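Local coordinates for glutaconate coenzyme a-transferase (Acidaminococcus fermentans, PDB 1POI), which catalyses the transfer of coenzyme A from acetyl-CoA to glutaconate, (R)-2-hydroxyglutarate and related acids in the fermentation of glutamate, at residues K67-N71 with C72-N76; F86-W89 with F90-G93; D99-Q102 with D103-Y106; S267-Q270 with E271-D274. One frame throughout, in Å; residues are numbered along the deposited sequence.

Contact 1 of 4, residues K67-N71 with C72-N76; sequences KAYIN and CYTAN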
loop_
_atom_site.group_PDB
_atom_site.type_symbol
_atom_site.label_atom_id
_atom_site.label_comp_id
_atom_site.label_asym_id
_atom_site.label_seq_id
_atom_site.Cartn_x
_atom_site.Cartn_y
_atom_site.Cartn_z
ATOM N N LYS A 67 -29.934 -3.066 34.087
ATOM C CA LYS A 67 -30.765 -2.319 35.042
ATOM C C LYS A 67 -31.633 -1.324 34.295
ATOM O O LYS A 67 -32.831 -1.235 34.515
ATOM C CB LYS A 67 -29.839 -1.614 36.041
ATOM C CG LYS A 67 -30.508 -1.050 37.289
ATOM C CD LYS A 67 -29.490 -0.456 38.284
ATOM C CE LYS A 67 -28.893 0.868 37.793
ATOM N NZ LYS A 67 -28.100 1.605 38.857
ATOM N N ALA A 68 -31.012 -0.593 33.382
ATOM C CA ALA A 68 -31.702 0.384 32.552
ATOM C C ALA A 68 -30.995 0.339 31.203
ATOM O O ALA A 68 -29.757 0.222 31.140
ATOM C CB ALA A 68 -31.586 1.763 33.158
ATOM N N TYR A 69 -31.773 0.433 30.135
ATOM C CA TYR A 69 -31.242 0.364 28.782
ATOM C C TYR A 69 -31.756 1.564 27.996
ATOM O O TYR A 69 -32.973 1.818 27.977
ATOM C CB TYR A 69 -31.732 -0.947 28.166
ATOM C CG TYR A 69 -31.376 -1.190 26.728
ATOM C CD1 TYR A 69 -30.040 -1.316 26.315
ATOM C CD2 TYR A 69 -32.385 -1.329 25.772
ATOM C CE1 TYR A 69 -29.728 -1.579 24.977
ATOM C CE2 TYR A 69 -32.088 -1.590 24.451
ATOM C CZ TYR A 69 -30.767 -1.716 24.052
ATOM O OH TYR A 69 -30.510 -1.994 22.731
ATOM N N ILE A 70 -30.829 2.339 27.418
ATOM C CA ILE A 70 -31.180 3.539 26.647
ATOM C C ILE A 70 -31.226 3.061 25.193
ATOM O O ILE A 70 -30.206 2.707 24.599
ATOM C CB ILE A 70 -30.143 4.727 26.869
ATOM C CG1 ILE A 70 -29.780 4.895 28.362
ATOM C CG2 ILE A 70 -30.732 6.050 26.367
ATOM C CD1 ILE A 70 -30.958 5.072 29.304
ATOM N N ASN A 71 -32.399 3.151 24.599
ATOM C CA ASN A 71 -32.616 2.591 23.282
ATOM C C ASN A 71 -33.018 3.448 22.085
ATOM O O ASN A 71 -33.845 4.383 22.189
ATOM C CB ASN A 71 -33.657 1.478 23.446
ATOM C CG ASN A 71 -33.797 0.631 22.224
ATOM O OD1 ASN A 71 -32.931 -0.206 21.945
ATOM N ND2 ASN A 71 -34.873 0.848 21.469
ATOM N N CYS A 72 -32.489 3.038 20.926
ATOM C CA CYS A 72 -32.794 3.680 19.640
ATOM C C CYS A 72 -33.171 2.629 18.590
ATOM O O CYS A 72 -34.111 2.844 17.825
ATOM C CB CYS A 72 -31.647 4.565 19.140
ATOM S SG CYS A 72 -30.084 3.742 18.755
ATOM N N TYR A 73 -32.521 1.462 18.646
ATOM C CA TYR A 73 -32.752 0.368 17.708
ATOM C C TYR A 73 -32.050 -0.910 18.183
ATOM O O TYR A 73 -30.857 -0.870 18.541
ATOM C CB TYR A 73 -32.210 0.791 16.324
ATOM C CG TYR A 73 -32.186 -0.287 15.265
ATOM C CD1 TYR A 73 -31.090 -1.145 15.142
ATOM C CD2 TYR A 73 -33.276 -0.478 14.421
ATOM C CE1 TYR A 73 -31.075 -2.181 14.211
ATOM C CE2 TYR A 73 -33.280 -1.505 13.484
ATOM C CZ TYR A 73 -32.176 -2.357 13.386
ATOM O OH TYR A 73 -32.206 -3.399 12.480
ATOM N N THR A 74 -32.774 -2.036 18.182
ATOM C CA THR A 74 -32.189 -3.326 18.591
ATOM C C THR A 74 -32.635 -4.493 17.702
ATOM O O THR A 74 -33.733 -5.018 17.865
ATOM C CB THR A 74 -32.528 -3.689 20.057
ATOM O OG1 THR A 74 -32.536 -2.498 20.848
ATOM C CG2 THR A 74 -31.480 -4.630 20.627
ATOM N N ALA A 75 -31.745 -4.950 16.824
ATOM C CA ALA A 75 -32.051 -6.041 15.899
ATOM C C ALA A 75 -30.795 -6.588 15.285
ATOM O O ALA A 75 -29.886 -5.843 14.974
ATOM C CB ALA A 75 -32.940 -5.551 14.782
ATOM N N ASN A 76 -30.733 -7.901 15.108
ATOM C CA ASN A 76 -29.582 -8.494 14.457
ATOM C C ASN A 76 -29.969 -8.326 12.969
ATOM O O ASN A 76 -30.325 -9.287 12.283
ATOM C CB ASN A 76 -29.440 -9.951 14.878
ATOM C CG ASN A 76 -28.139 -10.219 15.618
ATOM O OD1 ASN A 76 -27.186 -9.444 15.538
ATOM N ND2 ASN A 76 -28.095 -11.309 16.353
#

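Contact 2 of 4, residues F86-W89 with F90-G93; sequences FRKW and FEAG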
loop_
_atom_site.group_PDB
_atom_site.type_symbol
_atom_site.label_atom_id
_atom_site.label_comp_id
_atom_site.label_asym_id
_atom_site.label_seq_id
_atom_site.Cartn_x
_atom_site.Cartn_y
_atom_site.Cartn_z
ATOM N N PHE A 86 -34.869 -9.054 23.924
ATOM C CA PHE A 86 -35.118 -7.629 24.066
ATOM C C PHE A 86 -36.623 -7.325 24.072
ATOM O O PHE A 86 -37.148 -6.903 25.084
ATOM C CB PHE A 86 -34.363 -6.877 22.928
ATOM C CG PHE A 86 -34.885 -5.488 22.625
ATOM C CD1 PHE A 86 -34.501 -4.398 23.394
ATOM C CD2 PHE A 86 -35.788 -5.281 21.584
ATOM C CE1 PHE A 86 -35.014 -3.121 23.133
ATOM C CE2 PHE A 86 -36.302 -4.017 21.315
ATOM C CZ PHE A 86 -35.914 -2.935 22.094
ATOM N N ARG A 87 -37.340 -7.604 22.987
ATOM C CA ARG A 87 -38.768 -7.295 22.956
ATOM C C ARG A 87 -39.606 -8.108 23.925
ATOM O O ARG A 87 -40.721 -7.716 24.263
ATOM C CB ARG A 87 -39.337 -7.402 21.538
ATOM C CG ARG A 87 -39.367 -8.804 20.949
ATOM C CD ARG A 87 -40.807 -9.245 20.591
ATOM N NE ARG A 87 -41.452 -8.429 19.556
ATOM C CZ ARG A 87 -41.176 -8.496 18.247
ATOM N NH1 ARG A 87 -40.249 -9.344 17.790
ATOM N NH2 ARG A 87 -41.861 -7.741 17.383
ATOM N N LYS A 88 -39.073 -9.233 24.389
ATOM C CA LYS A 88 -39.808 -10.081 25.325
ATOM C C LYS A 88 -39.712 -9.502 26.729
ATOM O O LYS A 88 -40.725 -9.269 27.397
ATOM C CB LYS A 88 -39.280 -11.523 25.297
ATOM C CG LYS A 88 -40.219 -12.537 25.924
ATOM C CD LYS A 88 -41.665 -12.343 25.456
ATOM C CE LYS A 88 -42.521 -11.636 26.518
ATOM N NZ LYS A 88 -43.806 -11.112 25.946
ATOM N N TRP A 89 -38.493 -9.248 27.174
ATOM C CA TRP A 89 -38.322 -8.676 28.484
ATOM C C TRP A 89 -38.992 -7.322 28.599
ATOM O O TRP A 89 -39.595 -7.019 29.621
ATOM C CB TRP A 89 -36.862 -8.581 28.830
ATOM C CG TRP A 89 -36.318 -9.871 29.241
ATOM C CD1 TRP A 89 -36.442 -11.057 28.589
ATOM C CD2 TRP A 89 -35.523 -10.121 30.396
ATOM N NE1 TRP A 89 -35.761 -12.040 29.267
ATOM C CE2 TRP A 89 -35.187 -11.489 30.384
ATOM C CE3 TRP A 89 -35.054 -9.315 31.446
ATOM C CZ2 TRP A 89 -34.402 -12.072 31.380
ATOM C CZ3 TRP A 89 -34.272 -9.895 32.432
ATOM C CH2 TRP A 89 -33.954 -11.256 32.394
ATOM N N PHE A 90 -38.918 -6.500 27.563
ATOM C CA PHE A 90 -39.590 -5.213 27.659
ATOM C C PHE A 90 -41.103 -5.450 27.694
ATOM O O PHE A 90 -41.816 -4.816 28.482
ATOM C CB PHE A 90 -39.224 -4.264 26.515
ATOM C CG PHE A 90 -39.954 -2.953 26.580
ATOM C CD1 PHE A 90 -39.591 -1.991 27.508
ATOM C CD2 PHE A 90 -41.035 -2.703 25.759
ATOM C CE1 PHE A 90 -40.298 -0.797 27.625
ATOM C CE2 PHE A 90 -41.758 -1.501 25.866
ATOM C CZ PHE A 90 -41.386 -0.553 26.800
ATOM N N GLU A 91 -41.589 -6.357 26.845
ATOM C CA GLU A 91 -43.010 -6.680 26.804
ATOM C C GLU A 91 -43.460 -7.301 28.121
ATOM O O GLU A 91 -44.603 -7.158 28.533
ATOM C CB GLU A 91 -43.307 -7.637 25.669
ATOM C CG GLU A 91 -43.832 -6.959 24.411
ATOM C CD GLU A 91 -43.931 -7.901 23.206
ATOM O OE1 GLU A 91 -43.872 -9.149 23.382
ATOM O OE2 GLU A 91 -44.067 -7.383 22.079
ATOM N N ALA A 92 -42.553 -7.984 28.792
ATOM C CA ALA A 92 -42.883 -8.603 30.060
ATOM C C ALA A 92 -42.963 -7.563 31.197
ATOM O O ALA A 92 -43.664 -7.765 32.191
ATOM C CB ALA A 92 -41.840 -9.666 30.387
ATOM N N GLY A 93 -42.282 -6.435 31.018
ATOM C CA GLY A 93 -42.249 -5.416 32.042
ATOM C C GLY A 93 -41.081 -5.741 32.955
ATOM O O GLY A 93 -41.038 -5.302 34.095
#

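Contact 3 of 4, residues D99-Q102 with D103-Y106; sequences DYSQ and DVIY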
loop_
_atom_site.group_PDB
_atom_site.type_symbol
_atom_site.label_atom_id
_atom_site.label_comp_id
_atom_site.label_asym_id
_atom_site.label_seq_id
_atom_site.Cartn_x
_atom_site.Cartn_y
_atom_site.Cartn_z
ATOM N N ASP A 99 -36.351 5.346 25.253
ATOM C CA ASP A 99 -36.233 5.425 23.810
ATOM C C ASP A 99 -35.847 6.820 23.383
ATOM O O ASP A 99 -36.535 7.787 23.716
ATOM C CB ASP A 99 -37.581 5.169 23.135
ATOM C CG ASP A 99 -37.804 3.731 22.788
ATOM O OD1 ASP A 99 -36.862 3.059 22.283
ATOM O OD2 ASP A 99 -38.948 3.289 23.016
ATOM N N TYR A 100 -34.770 6.908 22.620
ATOM C CA TYR A 100 -34.313 8.162 22.021
ATOM C C TYR A 100 -34.163 7.789 20.538
ATOM O O TYR A 100 -34.058 6.605 20.191
ATOM C CB TYR A 100 -32.926 8.603 22.544
ATOM C CG TYR A 100 -32.891 9.251 23.920
ATOM C CD1 TYR A 100 -33.458 10.510 24.148
ATOM C CD2 TYR A 100 -32.276 8.613 24.991
ATOM C CE1 TYR A 100 -33.412 11.109 25.408
ATOM C CE2 TYR A 100 -32.230 9.207 26.249
ATOM C CZ TYR A 100 -32.798 10.448 26.450
ATOM O OH TYR A 100 -32.752 11.003 27.704
ATOM N N SER A 101 -34.176 8.790 19.671
ATOM C CA SER A 101 -33.975 8.583 18.246
ATOM C C SER A 101 -32.498 8.187 18.153
ATOM O O SER A 101 -31.699 8.613 18.982
ATOM C CB SER A 101 -34.174 9.902 17.511
ATOM O OG SER A 101 -32.944 10.604 17.438
ATOM N N GLN A 102 -32.124 7.417 17.137
ATOM C CA GLN A 102 -30.738 6.983 16.967
ATOM C C GLN A 102 -29.763 8.141 16.758
ATOM O O GLN A 102 -28.614 8.109 17.215
ATOM C CB GLN A 102 -30.656 6.028 15.790
ATOM C CG GLN A 102 -29.307 5.411 15.570
ATOM C CD GLN A 102 -29.373 4.329 14.522
ATOM O OE1 GLN A 102 -29.940 3.266 14.749
ATOM N NE2 GLN A 102 -28.784 4.592 13.363
ATOM N N ASP A 103 -30.238 9.170 16.075
ATOM C CA ASP A 103 -29.430 10.347 15.781
ATOM C C ASP A 103 -28.941 10.943 17.089
ATOM O O ASP A 103 -27.733 11.129 17.293
ATOM C CB ASP A 103 -30.291 11.340 15.010
ATOM C CG ASP A 103 -31.069 10.667 13.895
ATOM O OD1 ASP A 103 -30.465 9.817 13.196
ATOM O OD2 ASP A 103 -32.277 10.947 13.741
ATOM N N VAL A 104 -29.881 11.121 18.015
ATOM C CA VAL A 104 -29.577 11.672 19.328
ATOM C C VAL A 104 -28.581 10.794 20.081
ATOM O O VAL A 104 -27.658 11.316 20.687
ATOM C CB VAL A 104 -30.855 11.891 20.144
ATOM C CG1 VAL A 104 -30.541 12.234 21.589
ATOM C CG2 VAL A 104 -31.653 12.992 19.531
ATOM N N ILE A 105 -28.732 9.475 20.017
ATOM C CA ILE A 105 -27.804 8.583 20.695
ATOM C C ILE A 105 -26.363 8.732 20.184
ATOM O O ILE A 105 -25.419 8.810 20.964
ATOM C CB ILE A 105 -28.239 7.117 20.551
ATOM C CG1 ILE A 105 -29.552 6.876 21.301
ATOM C CG2 ILE A 105 -27.122 6.170 21.069
ATOM C CD1 ILE A 105 -29.375 6.523 22.750
ATOM N N TYR A 106 -26.178 8.722 18.869
ATOM C CA TYR A 106 -24.828 8.866 18.331
ATOM C C TYR A 106 -24.309 10.265 18.656
ATOM O O TYR A 106 -23.124 10.442 18.903
ATOM C CB TYR A 106 -24.783 8.502 16.834
ATOM C CG TYR A 106 -24.635 7.011 16.636
ATOM C CD1 TYR A 106 -23.384 6.420 16.704
ATOM C CD2 TYR A 106 -25.754 6.178 16.541
ATOM C CE1 TYR A 106 -23.245 5.040 16.705
ATOM C CE2 TYR A 106 -25.635 4.791 16.536
ATOM C CZ TYR A 106 -24.379 4.225 16.627
ATOM O OH TYR A 106 -24.231 2.851 16.701
HETATM O O HOH W 1 -28.632 7.536 12.510
#

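Contact 4 of 4, residues S267-Q270 with E271-D274; sequences SKTQ and EDFD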
loop_
_atom_site.group_PDB
_atom_site.type_symbol
_atom_site.label_atom_id
_atom_site.label_comp_id
_atom_site.label_asym_id
_atom_site.label_seq_id
_atom_site.Cartn_x
_atom_site.Cartn_y
_atom_site.Cartn_z
ATOM N N SER A 267 -33.261 -17.740 20.350
ATOM C CA SER A 267 -33.745 -16.656 21.199
ATOM C C SER A 267 -35.254 -16.408 21.167
ATOM O O SER A 267 -35.691 -15.350 21.635
ATOM C CB SER A 267 -33.054 -15.348 20.812
ATOM O OG SER A 267 -33.420 -14.969 19.488
ATOM N N LYS A 268 -36.047 -17.302 20.568
ATOM C CA LYS A 268 -37.497 -17.072 20.534
ATOM C C LYS A 268 -38.132 -17.460 21.849
ATOM O O LYS A 268 -39.329 -17.226 22.056
ATOM C CB LYS A 268 -38.189 -17.818 19.394
ATOM C CG LYS A 268 -37.667 -17.462 18.028
ATOM C CD LYS A 268 -38.529 -18.012 16.904
ATOM C CE LYS A 268 -37.845 -17.750 15.552
ATOM N NZ LYS A 268 -38.691 -18.074 14.379
ATOM N N THR A 269 -37.359 -18.147 22.691
ATOM C CA THR A 269 -37.817 -18.555 24.011
ATOM C C THR A 269 -36.629 -18.571 24.967
ATOM O O THR A 269 -35.503 -18.967 24.609
ATOM C CB THR A 269 -38.449 -19.967 24.037
ATOM O OG1 THR A 269 -37.420 -20.956 23.891
ATOM C CG2 THR A 269 -39.499 -20.148 22.949
ATOM N N GLN A 270 -36.916 -18.214 26.208
ATOM C CA GLN A 270 -35.937 -18.172 27.276
ATOM C C GLN A 270 -35.250 -19.525 27.488
ATOM O O GLN A 270 -34.065 -19.582 27.835
ATOM C CB GLN A 270 -36.638 -17.760 28.558
ATOM C CG GLN A 270 -35.706 -17.317 29.648
ATOM C CD GLN A 270 -34.944 -16.086 29.264
ATOM O OE1 GLN A 270 -35.508 -15.150 28.686
ATOM N NE2 GLN A 270 -33.644 -16.087 29.543
ATOM N N GLU A 271 -36.005 -20.607 27.282
ATOM C CA GLU A 271 -35.499 -21.970 27.449
ATOM C C GLU A 271 -34.441 -22.288 26.414
ATOM O O GLU A 271 -33.331 -22.744 26.751
ATOM C CB GLU A 271 -36.615 -22.992 27.258
ATOM C CG GLU A 271 -37.790 -22.905 28.202
ATOM C CD GLU A 271 -38.602 -24.204 28.212
ATOM O OE1 GLU A 271 -38.192 -25.177 27.528
ATOM O OE2 GLU A 271 -39.641 -24.259 28.915
ATOM N N ASP A 272 -34.833 -22.100 25.146
ATOM C CA ASP A 272 -33.960 -22.367 24.004
ATOM C C ASP A 272 -32.762 -21.471 24.155
ATOM O O ASP A 272 -31.623 -21.908 23.947
ATOM C CB ASP A 272 -34.662 -22.057 22.668
ATOM C CG ASP A 272 -35.709 -23.106 22.262
ATOM O OD1 ASP A 272 -35.704 -24.243 22.798
ATOM O OD2 ASP A 272 -36.533 -22.783 21.374
ATOM N N PHE A 273 -33.040 -20.235 24.585
ATOM C CA PHE A 273 -32.028 -19.210 24.795
ATOM C C PHE A 273 -30.983 -19.598 25.835
ATOM O O PHE A 273 -29.775 -19.606 25.557
ATOM C CB PHE A 273 -32.689 -17.900 25.208
ATOM C CG PHE A 273 -31.712 -16.791 25.427
ATOM C CD1 PHE A 273 -31.150 -16.120 24.342
ATOM C CD2 PHE A 273 -31.287 -16.460 26.712
ATOM C CE1 PHE A 273 -30.176 -15.144 24.533
ATOM C CE2 PHE A 273 -30.310 -15.483 26.913
ATOM C CZ PHE A 273 -29.755 -14.828 25.819
ATOM N N ASP A 274 -31.458 -19.926 27.037
ATOM C CA ASP A 274 -30.586 -20.303 28.147
ATOM C C ASP A 274 -29.782 -21.525 27.808
ATOM O O ASP A 274 -28.624 -21.643 28.213
ATOM C CB ASP A 274 -31.405 -20.538 29.413
ATOM C CG ASP A 274 -31.990 -19.256 29.972
ATOM O OD1 ASP A 274 -31.226 -18.263 30.091
ATOM O OD2 ASP A 274 -33.205 -19.244 30.276
#

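Contact 1 of 4, residues K67-N71 with C72-N76
Y69 and T74 face each other across the bend at the end of a strand, and one hydrogen bond joins them: the phenol OH of Y69 and OG1 of T74 are 2.8 Å apart, and either can be the donor. The tyrosine has CG opposite its own backbone N (chi1 176°), which lays the ring along the onward course of the chain instead of out to the flank. T74 comes from the other direction, with OG1 set opposite its carbonyl carbon (chi1 -36°) and turned back toward the strand. OG1 therefore arrives at the ring edge, in the ring plane, 3.7 Å from CE2 of Y69. The threonine methyl also touches the hydroxyl, CG2 of T74 lying 3.5 Å from OH of Y69.

N71 fills the inside of the bend, its amide folded over the following peptide at C72. OD1 of N71 comes within 2.6 Å of OG1 of T74, but the angles do not suit a hydrogen bond there. The firm partners of this amide are elsewhere: ND2 donates to D99 and to the backbone of another protein chain.

Strand 66-71 runs between strands 96-99 and 46-49 of the parallel sheet, while the short strand 73-74 pairs with 52-53. I70 and C72 lean on I105 of helix 102-114, whereas Y69 meets the ring of W57 in helix 55-62 and F86 of helix 84-92.

Contact 2 of 4, residues F86-W89 with F90-G93
The guanidinium of R87 meets the carboxylate of E91 at its edge, OE2 lying near the guanidinium plane, and the two flat groups are turned 46° apart. It is a long salt bridge, with NE of R87 3.8 Å from OE2 of E91. Of the aromatic groups, W89 makes a cation-pi contact with K94, and F90 makes one with a basic side chain of another protein chain.

The R87 and E91 side chains run side by side in the same direction; R87 gets there by bending at both chi2 and chi3. K88 approaches E91 from across, at about a right angle, and its NZ donates to OE1 of E91 at 3.2 Å, on the lone pair of OE1 that faces away from OE2. One carboxylate thus bridges two basic residues of the preceding turn, and OE2 of E91 also accepts from the backbone of another protein chain.

Along the backbone, F90 N donates to F86 O at 3.1 Å in a nearly straight bond (168°). E91 N comes next, 3.0 Å from R87 O and above the carbonyl plane. A92 N follows with 2.6 Å to K88 O. The turn then winds down: G93 N reaches W89 O weakly at 3.1 Å and F90 O at 3.0 Å. G93 has a positive phi of 89°, at which a side chain would jam against the carbonyl O of A92. Positive phi and paired bonds back into the last turn fit the Schellman motif that ends helix 84-92, just after a salt-bridge network spaced three and four residues apart.

Contact 3 of 4, residues D99-Q102 with D103-Y106
The extended backbone after strand 96-99 passes straight into helix 102-114, where S101 O takes I105 N at 3.3 Å and Q102 O takes Y106 N at 3.0 Å. S101 is the N-cap. Its OG sits between the backbone N and the carbonyl carbon (chi1 89°), turned in over the helix start, and accepts from V104 N at 3.2 Å along an almost straight line (172°). With an alanine here, V104 N would probably be left without its capping acceptor and the first turn less firmly pinned.

Y100 packs from the flank, its CB 4.0 Å from CG1 of I105 and its CD1 4.2 Å from CG1 of V104; its OH bonds to the carbonyl of K150. On another side of the turn Q102 and Y106 run side by side, amide and ring planes 73° apart, with CG of Q102 3.8 Å from CD2 of Y106. The ring edge of Y106 also lies against Q102 O, while its hydroxyl goes on to Q196 and A52. A water ties the polar ends together, accepting from NE2 of Q102 at 3.1 Å and donating to OD1 of D103 at 3.0 Å.

The chemistry is that of a buried helix start: the serine serves one early N-H, and the carboxylate of D103, close to the positive end of the helix, is likely to be stabilised in its charged form.

Contact 4 of 4, residues S267-Q270 with E271-D274
T269 holds OG1 between its backbone N and carbonyl carbon (chi1 73°), which swings the hydroxyl over the opening turn of the next helix, where it accepts from D272 N. The distance from T269 OG1 to D272 N is 3.1 Å and the bond bends modestly, at 159°. The same oxygen rests against the aspartate side chain, with CB of D272 3.2 Å from OG1 of T269. One residue on, Q270 is bent at chi2 (63°), which curls its amide back beside D274.

Here the chain makes a short link between two helices: S267 is the first residue to leave helix 257-266, and T269 is the N-cap of helix 270-282. T269 O takes F273 N at 2.8 Å, nearly along the C=O axis. Q270 O takes D274 N at 2.7 Å, with the donor tilted from the carbonyl plane. A valine in place of T269 would probably leave D272 N without its capping acceptor and the first turn freer to fray.

Q270 NE2 faces both oxygens of the D274 carboxylate, with weak bonds of 3.3 Å to OD1 and OD2 of D274. The firmer ties of this amide are to the rest of the fold: NE2 donates to the carbonyl of G62, and OE1 accepts from R85 and from the indole of W89. The F273 ring is approached obliquely, with CD2 of F273 3.7 Å from NE2 of Q270. On the CD1 side it meets the link just after helix 257-266, with CB of S267 4.1 Å from CD1 of F273.

Contacts 1 to 4 follow one another along the chain without overlap. Contacts 1 to 3 gather round the neighbouring strands 66-71 and 96-99, at one edge of the parallel sheet. Contact 1 is the hub: its centre is about 11 Å from that of contact 2 and about 10 Å from that of contact 3, and it touches both. Contact 4, far later in sequence, folds back near contact 2, centres about 13 Å apart, the two joined through W89 and Q270. Contacts 3 and 4 are about 29 Å apart between centres. Late helix 270-282 is thereby anchored to helix 84-92, while contacts 1 to 3 also touch another protein chain.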